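Local coordinates for terminal oxygenase component of carbazole (Janthinobacterium sp., PDB 7BUG), which serves as the terminal oxygenase of carbazole 1,9a-dioxygenase, dihydroxylating carbazole at its angular C-9a and adjacent C-1 positions, at residues A[213-227]-A[360-372]. Residues are numbered along the deposited sequence; the frame is centred on the assembly and turned at random.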
# COMPACT_ATOMS: atom_id res chain seq x y z
N GLN A 213 -14.44 -19.06 36.93
CA GLN A 213 -13.27 -18.20 36.57
C GLN A 213 -13.74 -16.81 36.17
O GLN A 213 -12.90 -15.89 36.10
CB GLN A 213 -12.51 -18.77 35.38
CG GLN A 213 -11.97 -20.18 35.59
CD GLN A 213 -11.08 -20.26 36.81
OE1 GLN A 213 -10.13 -19.49 36.97
NE2 GLN A 213 -11.40 -21.21 37.69
N THR A 214 -15.02 -16.66 35.83
CA THR A 214 -15.61 -15.35 35.43
C THR A 214 -16.99 -15.15 36.05
O THR A 214 -17.64 -16.14 36.44
CB THR A 214 -15.73 -15.24 33.91
OG1 THR A 214 -16.61 -16.25 33.42
CG2 THR A 214 -14.40 -15.37 33.21
N ARG A 215 -17.46 -13.91 36.08
CA ARG A 215 -18.87 -13.59 36.42
C ARG A 215 -19.35 -12.67 35.31
O ARG A 215 -18.80 -11.56 35.18
CB ARG A 215 -18.96 -12.97 37.81
CG ARG A 215 -20.29 -12.32 38.15
CD ARG A 215 -21.46 -13.26 38.04
NE ARG A 215 -22.50 -12.91 39.02
CZ ARG A 215 -23.37 -11.89 38.92
NH1 ARG A 215 -23.36 -11.08 37.87
NH2 ARG A 215 -24.26 -11.70 39.87
N VAL A 216 -20.33 -13.14 34.55
CA VAL A 216 -21.03 -12.33 33.53
C VAL A 216 -22.03 -11.42 34.23
O VAL A 216 -22.77 -11.90 35.12
CB VAL A 216 -21.72 -13.20 32.47
CG1 VAL A 216 -22.63 -12.35 31.61
CG2 VAL A 216 -20.73 -13.98 31.67
N VAL A 217 -22.05 -10.14 33.88
CA VAL A 217 -23.08 -9.17 34.35
C VAL A 217 -23.98 -8.86 33.14
O VAL A 217 -23.49 -8.19 32.20
CB VAL A 217 -22.44 -7.92 34.95
CG1 VAL A 217 -23.45 -6.85 35.33
CG2 VAL A 217 -21.57 -8.30 36.14
N ASP A 218 -25.19 -9.44 33.09
CA ASP A 218 -26.14 -9.26 31.96
C ASP A 218 -27.52 -8.90 32.50
O ASP A 218 -28.49 -8.96 31.72
CB ASP A 218 -26.20 -10.48 31.03
CG ASP A 218 -26.73 -11.76 31.63
OD1 ASP A 218 -26.91 -11.79 32.87
OD2 ASP A 218 -26.95 -12.74 30.86
N ASP A 219 -27.53 -8.49 33.77
CA ASP A 219 -28.70 -8.23 34.65
C ASP A 219 -28.39 -6.95 35.44
O ASP A 219 -28.97 -6.78 36.54
CB ASP A 219 -29.00 -9.42 35.58
CG ASP A 219 -27.80 -10.11 36.22
OD1 ASP A 219 -26.73 -9.46 36.41
OD2 ASP A 219 -27.92 -11.30 36.52
N ASP A 220 -27.50 -6.10 34.93
CA ASP A 220 -27.29 -4.74 35.50
C ASP A 220 -28.49 -3.89 35.07
O ASP A 220 -28.92 -4.03 33.90
CB ASP A 220 -25.92 -4.18 35.11
CG ASP A 220 -25.75 -2.70 35.42
OD1 ASP A 220 -26.44 -1.92 34.76
OD2 ASP A 220 -24.90 -2.34 36.32
N VAL A 221 -29.00 -3.08 36.00
CA VAL A 221 -30.37 -2.47 35.92
C VAL A 221 -30.38 -1.21 35.03
O VAL A 221 -31.47 -0.68 34.76
CB VAL A 221 -30.94 -2.21 37.33
CG1 VAL A 221 -31.62 -0.85 37.46
CG2 VAL A 221 -31.88 -3.34 37.73
N VAL A 222 -29.21 -0.74 34.58
CA VAL A 222 -29.13 0.33 33.55
C VAL A 222 -28.72 -0.31 32.22
O VAL A 222 -28.56 0.44 31.27
CB VAL A 222 -28.21 1.50 33.99
CG1 VAL A 222 -28.47 1.89 35.44
CG2 VAL A 222 -26.73 1.22 33.80
N GLY A 223 -28.64 -1.65 32.15
CA GLY A 223 -28.44 -2.38 30.89
C GLY A 223 -26.96 -2.62 30.60
O GLY A 223 -26.65 -3.13 29.48
N ARG A 224 -26.08 -2.33 31.55
CA ARG A 224 -24.61 -2.56 31.36
C ARG A 224 -24.36 -4.04 31.12
O ARG A 224 -25.08 -4.91 31.69
CB ARG A 224 -23.77 -2.24 32.59
CG ARG A 224 -23.65 -0.79 32.97
CD ARG A 224 -22.61 -0.73 34.06
NE ARG A 224 -22.60 0.66 34.34
CZ ARG A 224 -23.19 1.24 35.35
NH1 ARG A 224 -23.11 2.55 35.48
NH2 ARG A 224 -23.85 0.52 36.25
N LYS A 225 -23.38 -4.38 30.29
CA LYS A 225 -23.07 -5.79 29.99
C LYS A 225 -21.56 -5.95 30.16
O LYS A 225 -20.81 -5.23 29.49
CB LYS A 225 -23.52 -6.18 28.58
CG LYS A 225 -25.01 -5.97 28.29
CD LYS A 225 -25.88 -7.02 28.94
CE LYS A 225 -27.32 -6.90 28.51
NZ LYS A 225 -27.99 -5.93 29.37
N GLY A 226 -21.14 -6.85 31.05
CA GLY A 226 -19.69 -7.05 31.22
C GLY A 226 -19.33 -8.38 31.82
O GLY A 226 -20.19 -9.25 32.04
N VAL A 227 -18.04 -8.55 32.03
CA VAL A 227 -17.44 -9.80 32.59
C VAL A 227 -16.41 -9.40 33.63
O VAL A 227 -15.55 -8.58 33.33
CB VAL A 227 -16.81 -10.71 31.50
CG1 VAL A 227 -16.37 -12.04 32.10
CG2 VAL A 227 -17.75 -10.95 30.36
N GLU A 360 -9.97 -18.20 29.47
CA GLU A 360 -11.42 -18.31 29.81
C GLU A 360 -11.98 -16.89 29.94
O GLU A 360 -13.12 -16.67 29.49
CB GLU A 360 -11.60 -19.14 31.08
CG GLU A 360 -13.03 -19.28 31.52
CD GLU A 360 -13.96 -19.95 30.50
OE1 GLU A 360 -13.46 -20.71 29.65
OE2 GLU A 360 -15.20 -19.70 30.58
N ALA A 361 -11.26 -15.96 30.52
CA ALA A 361 -11.72 -14.55 30.68
C ALA A 361 -11.96 -13.94 29.29
O ALA A 361 -13.04 -13.35 29.02
CB ALA A 361 -10.72 -13.73 31.41
N ILE A 362 -11.02 -14.14 28.36
CA ILE A 362 -11.14 -13.61 26.99
C ILE A 362 -12.34 -14.23 26.26
O ILE A 362 -13.09 -13.47 25.60
CB ILE A 362 -9.83 -13.79 26.21
CG1 ILE A 362 -8.78 -12.85 26.84
CG2 ILE A 362 -10.08 -13.50 24.71
CD1 ILE A 362 -7.36 -13.15 26.44
N VAL A 363 -12.52 -15.55 26.35
CA VAL A 363 -13.62 -16.26 25.67
C VAL A 363 -14.95 -15.79 26.28
O VAL A 363 -15.88 -15.58 25.53
CB VAL A 363 -13.41 -17.77 25.75
CG1 VAL A 363 -14.67 -18.56 25.51
CG2 VAL A 363 -12.31 -18.17 24.77
N ALA A 364 -15.02 -15.55 27.57
CA ALA A 364 -16.28 -15.05 28.18
C ALA A 364 -16.60 -13.68 27.60
O ALA A 364 -17.76 -13.44 27.29
CB ALA A 364 -16.13 -15.00 29.67
N TRP A 365 -15.60 -12.80 27.47
CA TRP A 365 -15.81 -11.48 26.83
C TRP A 365 -16.30 -11.65 25.39
O TRP A 365 -17.22 -10.93 24.97
CB TRP A 365 -14.52 -10.62 26.90
CG TRP A 365 -14.39 -9.67 25.76
CD1 TRP A 365 -13.50 -9.78 24.73
CD2 TRP A 365 -15.13 -8.47 25.49
NE1 TRP A 365 -13.67 -8.80 23.83
CE2 TRP A 365 -14.65 -7.96 24.27
CE3 TRP A 365 -16.15 -7.78 26.16
CZ2 TRP A 365 -15.10 -6.78 23.71
CZ3 TRP A 365 -16.59 -6.60 25.61
CH2 TRP A 365 -16.08 -6.13 24.41
N ARG A 366 -15.69 -12.55 24.62
CA ARG A 366 -16.01 -12.71 23.19
C ARG A 366 -17.48 -13.14 23.07
O ARG A 366 -18.20 -12.67 22.16
CB ARG A 366 -15.08 -13.68 22.49
CG ARG A 366 -13.62 -13.26 22.46
CD ARG A 366 -12.88 -14.34 21.68
NE ARG A 366 -11.47 -13.98 21.50
CZ ARG A 366 -10.56 -14.86 21.08
NH1 ARG A 366 -10.93 -16.10 20.76
NH2 ARG A 366 -9.32 -14.43 20.90
N LYS A 367 -17.90 -14.00 23.99
CA LYS A 367 -19.31 -14.48 24.00
C LYS A 367 -20.24 -13.36 24.45
O LYS A 367 -21.30 -13.19 23.84
CB LYS A 367 -19.37 -15.68 24.94
CG LYS A 367 -18.66 -16.90 24.39
CD LYS A 367 -19.07 -18.19 25.12
CE LYS A 367 -18.02 -18.77 26.03
NZ LYS A 367 -17.37 -19.94 25.40
N LEU A 368 -19.88 -12.67 25.51
CA LEU A 368 -20.72 -11.54 26.00
C LEU A 368 -20.88 -10.53 24.86
O LEU A 368 -22.01 -10.06 24.57
CB LEU A 368 -20.04 -10.89 27.20
CG LEU A 368 -20.83 -9.67 27.64
CD1 LEU A 368 -21.64 -9.97 28.87
CD2 LEU A 368 -19.96 -8.46 27.81
N ALA A 369 -19.79 -10.18 24.18
CA ALA A 369 -19.83 -9.15 23.12
C ALA A 369 -20.70 -9.67 21.99
O ALA A 369 -21.42 -8.87 21.38
CB ALA A 369 -18.43 -8.85 22.63
N SER A 370 -20.56 -10.95 21.65
CA SER A 370 -21.33 -11.56 20.53
C SER A 370 -22.82 -11.49 20.84
O SER A 370 -23.58 -11.20 19.89
CB SER A 370 -20.90 -12.97 20.29
OG SER A 370 -19.58 -13.08 19.78
N GLU A 371 -23.20 -11.74 22.09
CA GLU A 371 -24.63 -11.89 22.46
C GLU A 371 -25.27 -10.51 22.69
O GLU A 371 -26.47 -10.35 22.35
CB GLU A 371 -24.82 -12.79 23.69
CG GLU A 371 -26.29 -12.94 24.04
CD GLU A 371 -26.64 -13.81 25.25
OE1 GLU A 371 -25.71 -14.26 25.97
OE2 GLU A 371 -27.86 -14.01 25.50
N HIS A 372 -24.53 -9.53 23.19
CA HIS A 372 -25.12 -8.32 23.81
C HIS A 372 -24.75 -7.02 23.11
O HIS A 372 -25.22 -6.00 23.55
CB HIS A 372 -24.76 -8.25 25.28
CG HIS A 372 -25.40 -9.31 26.09
ND1 HIS A 372 -26.76 -9.34 26.31
CD2 HIS A 372 -24.85 -10.39 26.71
CE1 HIS A 372 -27.03 -10.39 27.08
NE2 HIS A 372 -25.88 -11.07 27.32
O HOH W 1 -15.93 -18.86 33.04
O HOH W 2 -24.79 -13.35 29.03
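E360 OE2 is gripped twice: R210 forms a salt bridge to it, and a water donates to it while accepting, at 2.7 Å, from T214 OG1. With chi1 at 62°, T214 turns this hydroxyl to the water and lays its methyl CG2 over the helix backbone, 3.8 Å from A361 CA and beside A364 CB. V227 meets A364 CB with CG1 and L368 CB with CG2. L368 reaches both strands: CD1 lies 3.8 Å from V216 CG1 and also touches G226 O, whereas CD2 packs 3.7 Å from G226 CA. At the helix end the K225 chain, bent at chi2 (-75°), crosses the H372 ring at about a right angle, its CD 3.8 Å from the ring centroid in a CH-pi contact; E371 CG lies over the rim of the opposite face. K225 NZ passes beyond the ring to G223 O, 3.1 Å away and above the carbonyl plane. Cutting K225 back to alanine is likely to bare that face of H372 and deprive G223 O of this donor. In the ring plane, a second water joins H372 NE2 (3.1 Å) to D218 OD2. Helix 360-372 thus lies nearly parallel to strand 214-217, outermost in this chain's antiparallel sheet of the Bet v 1-like catalytic domain, and is joined to the hairpin 213-227 by apolar and CH-pi contacts, with water carrying polar links near both helix ends.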